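Local coordinates for Sca-family protein (Rickettsia rickettsii, PDB 4LQ8) that is known as a rickettsial surface cell antigen and probably takes part in cell adhesion, represented here by its N-terminal head domain, at residues Asp31-Thr37 and Ser236-Val242; Thr61-Thr66 and Ala261-Glu265; Glu145-Lys150 and Asp254-Thr260; Arg222-Ile228 and Leu304-Lys310; Pro168-Glu172 and Arg181-Val185. All coordinates share one frame; numbering follows the deposited sequence.

Contact 1 (Asp31-Thr37 and Ser236-Val242)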
# COMPACT_ATOMS: atom_id res chain seq x y z
N ASP A 31 -2.24 13.77 7.02
CA ASP A 31 -1.38 13.31 8.11
C ASP A 31 -1.31 11.81 8.19
O ASP A 31 -2.14 11.13 7.59
CB ASP A 31 -1.90 13.87 9.43
CG ASP A 31 -0.84 14.20 10.45
OD1 ASP A 31 0.31 13.66 10.33
OD2 ASP A 31 -1.13 14.99 11.38
N ASP A 32 -0.33 11.29 8.96
CA ASP A 32 -0.21 9.88 9.25
C ASP A 32 -1.27 9.58 10.29
O ASP A 32 -1.54 10.43 11.13
CB ASP A 32 1.19 9.55 9.79
CG ASP A 32 2.33 9.81 8.81
OD1 ASP A 32 2.09 9.74 7.59
OD2 ASP A 32 3.44 10.12 9.27
N GLY A 33 -1.89 8.41 10.20
CA GLY A 33 -2.95 7.97 11.10
C GLY A 33 -2.70 6.58 11.68
O GLY A 33 -1.97 5.78 11.10
N PHE A 34 -3.29 6.31 12.86
CA PHE A 34 -3.13 5.01 13.52
C PHE A 34 -4.34 4.69 14.38
O PHE A 34 -5.01 5.59 14.87
CB PHE A 34 -1.86 4.99 14.39
CG PHE A 34 -2.02 5.62 15.76
CD1 PHE A 34 -2.11 7.01 15.91
CD2 PHE A 34 -2.09 4.83 16.90
CE1 PHE A 34 -2.30 7.59 17.17
CE2 PHE A 34 -2.27 5.41 18.16
CZ PHE A 34 -2.39 6.78 18.28
N ILE A 35 -4.58 3.39 14.57
CA ILE A 35 -5.59 2.80 15.43
C ILE A 35 -4.88 1.75 16.26
O ILE A 35 -4.08 0.99 15.72
CB ILE A 35 -6.75 2.15 14.65
CG1 ILE A 35 -7.62 3.20 13.98
CG2 ILE A 35 -7.60 1.23 15.58
CD1 ILE A 35 -8.85 2.67 13.26
N VAL A 36 -5.19 1.68 17.56
CA VAL A 36 -4.71 0.64 18.45
C VAL A 36 -5.91 0.15 19.24
O VAL A 36 -6.67 0.97 19.75
CB VAL A 36 -3.57 1.08 19.39
CG1 VAL A 36 -3.04 -0.10 20.19
CG2 VAL A 36 -2.44 1.72 18.62
N THR A 37 -6.11 -1.18 19.30
CA THR A 37 -7.18 -1.81 20.10
C THR A 37 -6.60 -3.00 20.86
O THR A 37 -5.73 -3.69 20.33
CB THR A 37 -8.40 -2.22 19.23
OG1 THR A 37 -7.99 -3.15 18.24
CG2 THR A 37 -9.11 -1.04 18.57
N SER A 236 -4.22 -5.16 18.48
CA SER A 236 -4.31 -4.89 17.05
C SER A 236 -3.80 -3.49 16.80
O SER A 236 -3.83 -2.64 17.70
CB SER A 236 -5.75 -5.00 16.57
OG SER A 236 -6.28 -6.28 16.87
N MET A 237 -3.36 -3.23 15.58
CA MET A 237 -2.79 -1.95 15.20
C MET A 237 -2.98 -1.73 13.70
O MET A 237 -2.70 -2.63 12.91
CB MET A 237 -1.31 -1.95 15.60
CG MET A 237 -0.48 -0.78 15.12
SD MET A 237 1.25 -0.94 15.65
CE MET A 237 1.82 -2.22 14.60
N HIS A 238 -3.45 -0.54 13.31
CA HIS A 238 -3.60 -0.20 11.90
C HIS A 238 -2.87 1.11 11.66
O HIS A 238 -3.01 2.04 12.44
CB HIS A 238 -5.07 -0.10 11.46
CG HIS A 238 -5.82 -1.37 11.70
ND1 HIS A 238 -5.86 -2.37 10.74
CD2 HIS A 238 -6.52 -1.77 12.78
CE1 HIS A 238 -6.59 -3.33 11.28
NE2 HIS A 238 -7.00 -3.01 12.51
N LEU A 239 -2.04 1.13 10.62
CA LEU A 239 -1.20 2.27 10.30
C LEU A 239 -1.50 2.79 8.94
O LEU A 239 -1.66 2.02 8.01
CB LEU A 239 0.28 1.87 10.36
CG LEU A 239 0.78 1.20 11.67
CD1 LEU A 239 2.22 0.74 11.48
CD2 LEU A 239 0.65 2.17 12.87
N SER A 240 -1.57 4.13 8.81
CA SER A 240 -1.81 4.82 7.53
C SER A 240 -0.75 5.89 7.40
O SER A 240 -0.84 6.91 8.08
CB SER A 240 -3.20 5.44 7.48
OG SER A 240 -4.22 4.45 7.41
N MET A 241 0.26 5.65 6.56
CA MET A 241 1.38 6.57 6.35
C MET A 241 1.24 7.27 5.02
O MET A 241 1.21 6.63 3.96
CB MET A 241 2.73 5.82 6.50
CG MET A 241 2.89 5.10 7.86
SD MET A 241 2.85 6.20 9.31
CE MET A 241 3.09 5.03 10.63
N VAL A 242 1.10 8.59 5.07
CA VAL A 242 0.88 9.40 3.88
C VAL A 242 2.11 9.41 2.93
O VAL A 242 3.27 9.35 3.37
CB VAL A 242 0.38 10.83 4.26
CG1 VAL A 242 1.51 11.71 4.83
CG2 VAL A 242 -0.30 11.52 3.07
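Asp-32 meets Met-241 and Val-242 just before strand 33-37 begins, and its side chain continues the antiparallel beta ladder that 33-37 forms with 236-242. Its CB lies 3.8 Å from Met-241 SD, and the sulfur stays beside CG, the two side chains crossing at about a right angle. CG stands anti to the carbonyl carbon (chi1 -63°), which turns OD1 toward the partner strand. There OD1 accepts the backbone N of Val-242 at 2.9 Å, nearly in line with its own C-O bond, and also touches Val-242 CG1. OD2 turns elsewhere, to Trp-171 NE1 and Arg-222 NH1, so both oxygens of this buried carboxylate are engaged. Beyond it, Gly-33 with Ser-240, Ile-35 with His-238 and Thr-37 with Ser-236 are hydrogen-bonded pairs. Phe-34 and Leu-239 fill one of the non-hydrogen-bonded positions between them, where Phe-34 CB rests 4.1 Å from Leu-239 CD2. At the far end Ser-236 N reaches Thr-37 O at 2.8 Å.

Contact 2 (Thr61-Thr66 and Ala261-Glu265)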
# COMPACT_ATOMS: atom_id res chain seq x y z
N THR A 61 -12.39 -13.98 10.12
CA THR A 61 -10.93 -13.88 10.11
C THR A 61 -10.39 -12.42 10.11
O THR A 61 -9.16 -12.25 10.14
CB THR A 61 -10.35 -14.70 8.94
OG1 THR A 61 -10.79 -14.16 7.69
CG2 THR A 61 -10.69 -16.19 9.04
N SER A 62 -11.27 -11.38 10.07
CA SER A 62 -10.72 -10.02 10.06
C SER A 62 -11.51 -8.99 10.86
O SER A 62 -12.70 -9.19 11.14
CB SER A 62 -10.51 -9.54 8.63
OG SER A 62 -11.73 -9.16 8.01
N ASP A 63 -10.86 -7.87 11.20
CA ASP A 63 -11.52 -6.80 11.93
C ASP A 63 -12.13 -5.75 10.93
O ASP A 63 -11.91 -5.89 9.72
CB ASP A 63 -10.57 -6.21 13.01
CG ASP A 63 -9.48 -5.24 12.61
OD1 ASP A 63 -9.67 -4.49 11.64
OD2 ASP A 63 -8.52 -5.10 13.38
N PRO A 64 -12.92 -4.76 11.40
CA PRO A 64 -13.55 -3.81 10.45
C PRO A 64 -12.61 -2.95 9.62
O PRO A 64 -12.99 -2.57 8.52
CB PRO A 64 -14.46 -2.95 11.34
CG PRO A 64 -14.62 -3.72 12.60
CD PRO A 64 -13.33 -4.46 12.79
N ILE A 65 -11.40 -2.63 10.12
CA ILE A 65 -10.45 -1.81 9.37
C ILE A 65 -9.90 -2.60 8.20
O ILE A 65 -9.92 -2.12 7.07
CB ILE A 65 -9.31 -1.23 10.26
CG1 ILE A 65 -9.83 -0.64 11.62
CG2 ILE A 65 -8.42 -0.24 9.49
CD1 ILE A 65 -10.97 0.24 11.62
N THR A 66 -9.37 -3.81 8.46
CA THR A 66 -8.80 -4.71 7.45
C THR A 66 -9.86 -4.98 6.38
O THR A 66 -9.55 -4.86 5.20
CB THR A 66 -8.34 -6.00 8.10
OG1 THR A 66 -7.57 -5.69 9.27
CG2 THR A 66 -7.55 -6.89 7.15
N ALA A 261 -0.87 -0.58 6.76
CA ALA A 261 -0.44 -1.86 7.32
C ALA A 261 -1.43 -2.23 8.42
O ALA A 261 -1.80 -1.39 9.26
CB ALA A 261 0.99 -1.75 7.85
N HIS A 262 -1.91 -3.48 8.38
CA HIS A 262 -2.98 -4.00 9.22
C HIS A 262 -2.56 -5.19 10.03
O HIS A 262 -2.26 -6.25 9.50
CB HIS A 262 -4.20 -4.29 8.32
CG HIS A 262 -4.51 -3.11 7.46
ND1 HIS A 262 -5.15 -1.99 7.97
CD2 HIS A 262 -4.12 -2.85 6.18
CE1 HIS A 262 -5.18 -1.11 6.99
NE2 HIS A 262 -4.58 -1.59 5.89
N TYR A 263 -2.47 -4.98 11.34
CA TYR A 263 -2.02 -5.99 12.30
C TYR A 263 -3.17 -6.33 13.21
O TYR A 263 -3.72 -5.45 13.87
CB TYR A 263 -0.84 -5.45 13.15
CG TYR A 263 0.38 -5.00 12.38
CD1 TYR A 263 0.42 -3.73 11.78
CD2 TYR A 263 1.52 -5.79 12.30
CE1 TYR A 263 1.58 -3.28 11.14
CE2 TYR A 263 2.67 -5.35 11.65
CZ TYR A 263 2.69 -4.10 11.07
OH TYR A 263 3.82 -3.68 10.41
N GLU A 264 -3.57 -7.59 13.23
CA GLU A 264 -4.68 -8.02 14.08
C GLU A 264 -4.17 -8.97 15.13
O GLU A 264 -3.26 -9.74 14.86
CB GLU A 264 -5.75 -8.72 13.27
CG GLU A 264 -6.43 -7.85 12.23
CD GLU A 264 -7.43 -8.63 11.41
OE1 GLU A 264 -7.69 -9.81 11.72
OE2 GLU A 264 -7.95 -8.05 10.43
N GLU A 265 -4.80 -8.93 16.31
CA GLU A 265 -4.47 -9.81 17.44
C GLU A 265 -4.48 -11.26 16.98
O GLU A 265 -5.52 -11.76 16.53
CB GLU A 265 -5.46 -9.57 18.60
CG GLU A 265 -4.98 -10.12 19.93
CD GLU A 265 -5.77 -9.75 21.16
OE1 GLU A 265 -6.15 -8.56 21.30
OE2 GLU A 265 -5.96 -10.63 22.03
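The carboxylates of Asp-63 and Glu-264 are stacked, their planes 26° apart. Asp-63 N approaches Glu-264 OE2 from above the carboxylate plane at 3.0 Å, while Thr-66 OG1 donates to the anti lone pair of the same oxygen at 2.7 Å. Two donors therefore grip one atom from different directions. Asp-63 OD1 is also shared: Ile-65 N and Thr-66 N reach it from opposite faces of its plane, making Asp-63 the N-cap of the helix. CG of Asp-63 sits between the backbone N and the carbonyl carbon (chi1 79°), a rotation that folds the carboxylate back over the first turn. Asp-63 OD1 and Glu-264 OE2 are 4.1 Å apart, and the surrounding N-H groups, together with the helix start, probably temper the repulsion. Beside this pair Ile-65 CG2 packs against the His-262 ring, 4.0 Å from ND1. The ring is held by His-238 at ND1 and Thr-260 at NE2, and His-238 also bonds Asp-63 OD2. The contact thus sets the first turn of helix 64-90 on strand 258-265, with strand 236-245 on one side of that strand and strand 271-277 on the other.

Contact 3 (Glu145-Lys150 and Asp254-Thr260)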
# COMPACT_ATOMS: atom_id res chain seq x y z
N GLU A 145 -8.60 5.13 -5.32
CA GLU A 145 -7.63 5.16 -4.22
C GLU A 145 -7.84 6.38 -3.32
O GLU A 145 -7.90 6.21 -2.10
CB GLU A 145 -6.18 5.12 -4.74
CG GLU A 145 -5.74 3.72 -5.12
CD GLU A 145 -4.69 3.66 -6.21
OE1 GLU A 145 -4.20 4.72 -6.65
OE2 GLU A 145 -4.34 2.53 -6.63
N ILE A 146 -7.97 7.58 -3.92
CA ILE A 146 -8.20 8.83 -3.20
C ILE A 146 -9.52 8.76 -2.42
O ILE A 146 -9.54 9.04 -1.22
CB ILE A 146 -8.11 10.06 -4.17
CG1 ILE A 146 -6.65 10.28 -4.65
CG2 ILE A 146 -8.72 11.35 -3.53
CD1 ILE A 146 -6.52 11.11 -5.94
N ALA A 147 -10.61 8.34 -3.09
CA ALA A 147 -11.94 8.20 -2.48
C ALA A 147 -11.94 7.08 -1.44
O ALA A 147 -12.53 7.25 -0.38
CB ALA A 147 -12.99 7.93 -3.55
N GLY A 148 -11.25 5.98 -1.73
CA GLY A 148 -11.14 4.82 -0.87
C GLY A 148 -10.48 5.14 0.46
O GLY A 148 -11.05 4.83 1.51
N TYR A 149 -9.29 5.80 0.41
CA TYR A 149 -8.58 6.19 1.63
C TYR A 149 -9.37 7.19 2.45
O TYR A 149 -9.43 7.06 3.67
CB TYR A 149 -7.13 6.66 1.34
CG TYR A 149 -6.21 5.52 0.94
CD1 TYR A 149 -6.00 4.44 1.79
CD2 TYR A 149 -5.54 5.52 -0.28
CE1 TYR A 149 -5.19 3.37 1.42
CE2 TYR A 149 -4.70 4.47 -0.66
CZ TYR A 149 -4.54 3.39 0.20
OH TYR A 149 -3.72 2.33 -0.14
N LYS A 150 -10.03 8.17 1.78
CA LYS A 150 -10.86 9.19 2.43
C LYS A 150 -12.03 8.53 3.15
O LYS A 150 -12.33 8.90 4.28
CB LYS A 150 -11.42 10.20 1.40
CG LYS A 150 -10.49 11.36 1.07
CD LYS A 150 -11.10 12.26 -0.01
CE LYS A 150 -10.11 13.25 -0.59
NZ LYS A 150 -10.63 13.89 -1.84
N ASP A 254 -6.90 16.38 -0.13
CA ASP A 254 -7.62 16.05 -1.38
C ASP A 254 -6.85 15.20 -2.38
O ASP A 254 -7.48 14.55 -3.21
CB ASP A 254 -8.15 17.32 -2.07
CG ASP A 254 -9.47 17.81 -1.48
OD1 ASP A 254 -10.43 17.00 -1.40
OD2 ASP A 254 -9.54 19.00 -1.07
N LYS A 255 -5.51 15.22 -2.34
CA LYS A 255 -4.64 14.48 -3.26
C LYS A 255 -3.90 13.32 -2.58
O LYS A 255 -3.18 12.58 -3.24
CB LYS A 255 -3.60 15.44 -3.86
CG LYS A 255 -4.19 16.47 -4.81
CD LYS A 255 -3.09 17.29 -5.48
CE LYS A 255 -3.63 18.39 -6.37
NZ LYS A 255 -4.22 17.85 -7.63
N ALA A 256 -4.07 13.19 -1.26
CA ALA A 256 -3.36 12.23 -0.42
C ALA A 256 -3.67 10.77 -0.65
O ALA A 256 -4.83 10.37 -0.64
CB ALA A 256 -3.57 12.56 1.04
N VAL A 257 -2.62 9.98 -0.81
CA VAL A 257 -2.68 8.51 -0.87
C VAL A 257 -1.75 8.00 0.21
O VAL A 257 -0.94 8.78 0.72
CB VAL A 257 -2.42 7.91 -2.26
CG1 VAL A 257 -3.63 8.12 -3.16
CG2 VAL A 257 -1.14 8.46 -2.88
N TYR A 258 -1.89 6.74 0.60
CA TYR A 258 -1.19 6.17 1.75
C TYR A 258 -0.67 4.77 1.53
O TYR A 258 -1.14 4.03 0.67
CB TYR A 258 -2.21 6.08 2.93
CG TYR A 258 -2.83 7.40 3.33
CD1 TYR A 258 -3.91 7.94 2.63
CD2 TYR A 258 -2.35 8.12 4.42
CE1 TYR A 258 -4.43 9.20 2.94
CE2 TYR A 258 -2.90 9.35 4.78
CZ TYR A 258 -3.92 9.89 4.02
OH TYR A 258 -4.48 11.09 4.36
N PHE A 259 0.31 4.40 2.37
CA PHE A 259 0.77 3.04 2.51
C PHE A 259 0.13 2.62 3.83
O PHE A 259 0.29 3.32 4.83
CB PHE A 259 2.30 2.92 2.58
CG PHE A 259 2.71 1.48 2.78
CD1 PHE A 259 2.65 0.57 1.73
CD2 PHE A 259 3.12 1.02 4.03
CE1 PHE A 259 2.98 -0.78 1.93
CE2 PHE A 259 3.47 -0.33 4.23
CZ PHE A 259 3.39 -1.21 3.18
N THR A 260 -0.67 1.54 3.83
CA THR A 260 -1.33 1.10 5.05
C THR A 260 -0.83 -0.27 5.45
O THR A 260 -0.40 -1.03 4.59
CB THR A 260 -2.88 1.20 4.97
OG1 THR A 260 -3.39 0.13 4.17
CG2 THR A 260 -3.39 2.58 4.45
O HOH W 1 -7.32 9.98 0.29
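Tyr-149 and Tyr-258 form the tight half of this contact, an offset edge-to-face pair with centroids 5.6 Å apart and planes at 62°. The edge of Tyr-258 is turned to the face of Tyr-149, and its CD1 comes within 3.7 Å of Tyr-149 CG. Above the same ring, Tyr-258 CB makes a CH-pi contact only 9° from the normal, so that carbon sits almost directly over the middle of the ring. Tyr-149 CG is anti to the carbonyl carbon (chi1 -72°), which lays the ring along the strand until CE1 meets Thr-260 CG2 at 3.6 Å. The hydroxyl at its tip is bonded to Ser-277 OG. One turn back the packing is aliphatic, and Ile-146 CG1 approaches Val-257 CG1 at 4.0 Å. Here a water donates to both Ile-146 O and Ala-256 O, joining helix and loop backbones at the edge of the Tyr-258 ring. The outermost, looser link is ionic: the extended Lys-150 brings NZ to the anti lone pair of Asp-254 OD1 at 3.1 Å, with a weak second bond to Asp-254 O. Asp-254 is exposed, and this salt bridge borders solvent. The whole is helix-on-sheet packing, as in alpha+beta architectures: helix 135-155 covers the face of the sheet that carries Tyr-258 and Thr-260, whereas Phe-259 points away.

Contact 4 (Arg222-Ile228 and Leu304-Lys310)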
# COMPACT_ATOMS: atom_id res chain seq x y z
N ARG A 222 11.24 9.38 3.09
CA ARG A 222 11.37 8.73 4.39
C ARG A 222 11.10 7.24 4.24
O ARG A 222 10.48 6.79 3.26
CB ARG A 222 10.41 9.35 5.43
CG ARG A 222 8.94 9.05 5.08
CD ARG A 222 7.98 9.49 6.14
NE ARG A 222 6.59 9.33 5.68
CZ ARG A 222 5.54 9.44 6.48
NH1 ARG A 222 5.71 9.66 7.78
NH2 ARG A 222 4.32 9.32 5.99
N GLU A 223 11.54 6.49 5.21
CA GLU A 223 11.25 5.06 5.26
C GLU A 223 10.91 4.69 6.69
O GLU A 223 11.59 5.12 7.62
CB GLU A 223 12.39 4.20 4.68
CG GLU A 223 13.73 4.40 5.38
CD GLU A 223 14.89 3.74 4.66
OE1 GLU A 223 15.49 2.81 5.24
OE2 GLU A 223 15.16 4.13 3.51
N ILE A 224 9.86 3.89 6.86
CA ILE A 224 9.47 3.44 8.19
C ILE A 224 9.81 1.96 8.35
O ILE A 224 9.56 1.16 7.45
CB ILE A 224 7.99 3.80 8.52
CG1 ILE A 224 7.84 5.33 8.60
CG2 ILE A 224 7.53 3.11 9.82
CD1 ILE A 224 6.43 5.85 8.39
N ASP A 225 10.43 1.62 9.48
CA ASP A 225 10.81 0.24 9.74
C ASP A 225 9.62 -0.57 10.29
O ASP A 225 9.59 -0.92 11.45
CB ASP A 225 12.04 0.20 10.66
CG ASP A 225 12.76 -1.14 10.71
OD1 ASP A 225 12.56 -1.96 9.78
OD2 ASP A 225 13.56 -1.34 11.64
N PHE A 226 8.63 -0.84 9.44
CA PHE A 226 7.42 -1.57 9.85
C PHE A 226 7.74 -2.94 10.44
O PHE A 226 8.52 -3.67 9.82
CB PHE A 226 6.42 -1.71 8.69
CG PHE A 226 5.91 -0.41 8.12
CD1 PHE A 226 4.82 0.25 8.69
CD2 PHE A 226 6.50 0.14 6.98
CE1 PHE A 226 4.35 1.45 8.15
CE2 PHE A 226 6.03 1.34 6.45
CZ PHE A 226 4.95 1.98 7.02
N PRO A 227 7.20 -3.31 11.63
CA PRO A 227 7.52 -4.64 12.18
C PRO A 227 6.84 -5.75 11.36
O PRO A 227 5.80 -5.51 10.75
CB PRO A 227 7.00 -4.56 13.63
CG PRO A 227 5.93 -3.54 13.59
CD PRO A 227 6.25 -2.57 12.49
N ILE A 228 7.49 -6.91 11.28
CA ILE A 228 6.97 -8.08 10.56
C ILE A 228 6.28 -8.94 11.59
O ILE A 228 5.08 -9.19 11.47
CB ILE A 228 8.07 -8.85 9.77
CG1 ILE A 228 8.87 -7.92 8.81
CG2 ILE A 228 7.51 -10.08 9.03
CD1 ILE A 228 8.01 -7.13 7.79
N LEU A 304 6.56 6.51 -1.02
CA LEU A 304 5.88 5.91 0.12
C LEU A 304 6.96 5.56 1.14
O LEU A 304 8.13 5.46 0.76
CB LEU A 304 5.01 4.70 -0.29
CG LEU A 304 3.89 4.97 -1.35
CD1 LEU A 304 3.11 3.73 -1.61
CD2 LEU A 304 2.88 5.97 -0.83
N ALA A 305 6.60 5.36 2.42
CA ALA A 305 7.56 5.12 3.51
C ALA A 305 8.00 3.67 3.64
O ALA A 305 8.20 3.18 4.74
CB ALA A 305 6.96 5.62 4.83
N VAL A 306 8.13 2.98 2.52
CA VAL A 306 8.50 1.56 2.52
C VAL A 306 9.55 1.27 1.44
O VAL A 306 9.43 1.75 0.30
CB VAL A 306 7.20 0.68 2.42
CG1 VAL A 306 6.55 0.70 1.02
CG2 VAL A 306 7.45 -0.75 2.89
N THR A 307 10.59 0.55 1.81
CA THR A 307 11.62 0.21 0.83
C THR A 307 11.21 -1.09 0.16
O THR A 307 10.33 -1.77 0.67
CB THR A 307 13.00 0.05 1.50
OG1 THR A 307 12.91 -1.03 2.42
CG2 THR A 307 13.53 1.34 2.16
N ARG A 308 11.89 -1.47 -0.92
CA ARG A 308 11.62 -2.73 -1.61
C ARG A 308 11.80 -3.96 -0.72
O ARG A 308 10.96 -4.86 -0.73
CB ARG A 308 12.46 -2.84 -2.87
CG ARG A 308 11.72 -3.62 -3.92
CD ARG A 308 12.52 -4.72 -4.53
NE ARG A 308 11.90 -5.05 -5.81
CZ ARG A 308 12.54 -5.55 -6.85
NH1 ARG A 308 13.84 -5.81 -6.77
NH2 ARG A 308 11.90 -5.82 -7.97
N GLY A 309 12.88 -3.98 0.05
CA GLY A 309 13.18 -5.07 0.96
C GLY A 309 12.10 -5.19 2.02
O GLY A 309 11.60 -6.28 2.27
N LYS A 310 11.67 -4.07 2.60
CA LYS A 310 10.61 -4.09 3.61
C LYS A 310 9.26 -4.54 2.97
O LYS A 310 8.55 -5.38 3.54
CB LYS A 310 10.48 -2.72 4.30
CG LYS A 310 9.37 -2.65 5.37
CD LYS A 310 9.55 -3.66 6.49
CE LYS A 310 10.79 -3.38 7.33
NZ LYS A 310 10.84 -4.32 8.48
O HOH W 2 8.71 8.64 1.59
O HOH W 3 10.66 0.63 5.01
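Lys-310 reaches across to Phe-226 O, where NZ donates at 2.8 Å, tilted 18° from the carbonyl plane. The same ammonium makes a weaker salt bridge to Asp-225 OD1 at 3.2 Å. Its chain leaves with CG anti to the backbone N (chi1 180°), then bends twice, passing CD alongside Ile-228 CD1. A second point of contact is Ala-305. Its carbonyl oxygen accepts Ile-224 N at 2.8 Å, the donor lying above the carbonyl plane, and the same oxygen sits 3.3 Å from CE2 at the edge of the Phe-226 ring. Ala-305 CB packs 3.6 Å from Ile-224 CD1. The bond from Ile-224 comes as strand 215-224 ends and the chain bends through an inverse gamma turn centred on Asp-225; across the contact, the other segment turns a corner at Ala-305 and runs through short strand 306-307 into helix 308-320, for which Thr-307 is the N-cap, its OG1 accepting Lys-310 N. A water joins the two segments, donating to Ile-224 O and accepting from Thr-307 N. Farther out, Ile-224 CG2 lies 3.8 Å above the centre of the Phe-226 ring, covering one face; Met-314 also touches this side chain, and the Phe-259 ring meets its ring. Arg-222 NH1 forms a salt bridge with Glu-198.

Contact 5 (Pro168-Glu172 and Arg181-Val185)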
# COMPACT_ATOMS: atom_id res chain seq x y z
N PRO A 168 -4.10 11.30 14.40
CA PRO A 168 -2.79 11.56 13.81
C PRO A 168 -1.67 10.89 14.62
O PRO A 168 -1.72 10.85 15.85
CB PRO A 168 -2.67 13.10 13.85
CG PRO A 168 -4.11 13.59 14.01
CD PRO A 168 -4.73 12.55 14.88
N VAL A 169 -0.67 10.32 13.91
CA VAL A 169 0.49 9.70 14.56
C VAL A 169 1.27 10.79 15.30
O VAL A 169 1.47 11.88 14.76
CB VAL A 169 1.37 8.90 13.55
CG1 VAL A 169 2.67 8.42 14.20
CG2 VAL A 169 0.60 7.72 12.97
N GLN A 170 1.64 10.54 16.56
CA GLN A 170 2.39 11.53 17.33
C GLN A 170 3.88 11.18 17.26
O GLN A 170 4.40 10.47 18.13
CB GLN A 170 1.90 11.64 18.79
CG GLN A 170 0.46 12.16 18.96
CD GLN A 170 0.29 13.61 18.55
OE1 GLN A 170 -0.29 13.92 17.50
NE2 GLN A 170 0.76 14.52 19.39
N TRP A 171 4.55 11.65 16.18
CA TRP A 171 5.98 11.44 15.96
C TRP A 171 6.76 12.36 16.87
O TRP A 171 6.46 13.56 16.95
CB TRP A 171 6.38 11.75 14.52
CG TRP A 171 5.84 10.80 13.49
CD1 TRP A 171 4.87 11.06 12.58
CD2 TRP A 171 6.29 9.46 13.24
NE1 TRP A 171 4.67 9.96 11.78
CE2 TRP A 171 5.54 8.97 12.14
CE3 TRP A 171 7.23 8.61 13.85
CZ2 TRP A 171 5.69 7.66 11.66
CZ3 TRP A 171 7.39 7.32 13.36
CH2 TRP A 171 6.63 6.87 12.27
N GLU A 172 7.78 11.81 17.53
CA GLU A 172 8.68 12.58 18.38
C GLU A 172 10.03 12.59 17.72
O GLU A 172 10.52 11.54 17.28
CB GLU A 172 8.75 11.98 19.79
CG GLU A 172 7.50 12.22 20.62
CD GLU A 172 7.72 12.08 22.11
OE1 GLU A 172 7.84 13.13 22.79
OE2 GLU A 172 7.81 10.93 22.60
N ARG A 181 12.77 10.12 13.68
CA ARG A 181 11.60 10.35 14.51
C ARG A 181 11.13 8.97 14.91
O ARG A 181 11.40 8.00 14.21
CB ARG A 181 10.46 11.10 13.80
CG ARG A 181 10.66 12.58 13.57
CD ARG A 181 9.84 12.90 12.34
NE ARG A 181 8.71 13.74 12.63
CZ ARG A 181 7.58 13.79 11.93
NH1 ARG A 181 7.38 12.96 10.91
NH2 ARG A 181 6.62 14.63 12.28
N ALA A 182 10.43 8.89 16.03
CA ALA A 182 9.93 7.64 16.55
C ALA A 182 8.60 7.85 17.20
O ALA A 182 8.30 8.96 17.64
CB ALA A 182 10.92 7.04 17.55
N THR A 183 7.78 6.80 17.23
CA THR A 183 6.48 6.82 17.92
C THR A 183 6.26 5.50 18.64
O THR A 183 6.40 4.43 18.05
CB THR A 183 5.31 7.26 17.00
OG1 THR A 183 4.17 7.54 17.81
CG2 THR A 183 4.96 6.24 15.92
N VAL A 184 5.96 5.59 19.94
CA VAL A 184 5.69 4.41 20.77
C VAL A 184 4.19 4.13 20.64
O VAL A 184 3.34 4.95 21.02
CB VAL A 184 6.15 4.59 22.25
CG1 VAL A 184 5.94 3.31 23.05
CG2 VAL A 184 7.63 5.02 22.32
N VAL A 185 3.86 3.00 20.02
CA VAL A 185 2.47 2.60 19.80
C VAL A 185 2.02 1.82 21.04
O VAL A 185 2.55 0.75 21.31
CB VAL A 185 2.30 1.84 18.47
CG1 VAL A 185 0.88 1.29 18.33
CG2 VAL A 185 2.66 2.72 17.27
O HOH W 4 1.44 7.51 17.75
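Glu-172 and Ala-182 form an antiparallel hydrogen-bonded pair, each N reaching the other's O at 2.9 Å, while residues 169-171 diverge from the strand. Trp-171 carries the side-chain contact and is covered on both faces. Over one lies the Arg-181 guanidinium, its plane 27° from that of the indole, with NH1 3.6 Å from Trp-171 CD1. The group also covers Trp-171 CB, which stands 3.4 Å above the centre of the guanidinium plane. A bend at chi3 (112°) curls the arginine back over the ring, and NH1 forms a salt bridge with Glu-198. On the opposite face Thr-183 CG2 makes a CH-pi contact 4.0 Å from the centroid of the six-membered ring, with Val-169 CG1 beside it. The other branch of Thr-183 is polar: OG1 donates to Gln-170 O at 3.0 Å, from well above the carbonyl plane, and accepts from a water that also receives Gln-170 N. That pair of bonds ties the loop to the strand before the regular pairing begins. In the fold, strand 172-173 lies at one edge of an antiparallel sheet, with 180-186 between it and 192-201; the loop before 172-173 leads back to strand 167-168, which pairs with 33-37 in the other sheet.

Contact 1 is the hub of this head domain: its centre lies about 11 Å from that of contact 2, 13 Å from contact 3, 14 Å from contact 4 and 10 Å from contact 5. Contacts 2 and 3 use successive parts of strand 258-265, the neighbour of 236-245, and bring helices 64-90 and 135-155 onto the large sheet. Contacts 4 and 5 involve strands 215-224 and 180-186 of the second, antiparallel sheet. Along the chain contact 5 is nested within contacts 1, 2 and 3, whereas contact 4 crosses these three. Segments distant in sequence are thus interlaced, and helices and both sheets are joined into one compact unit.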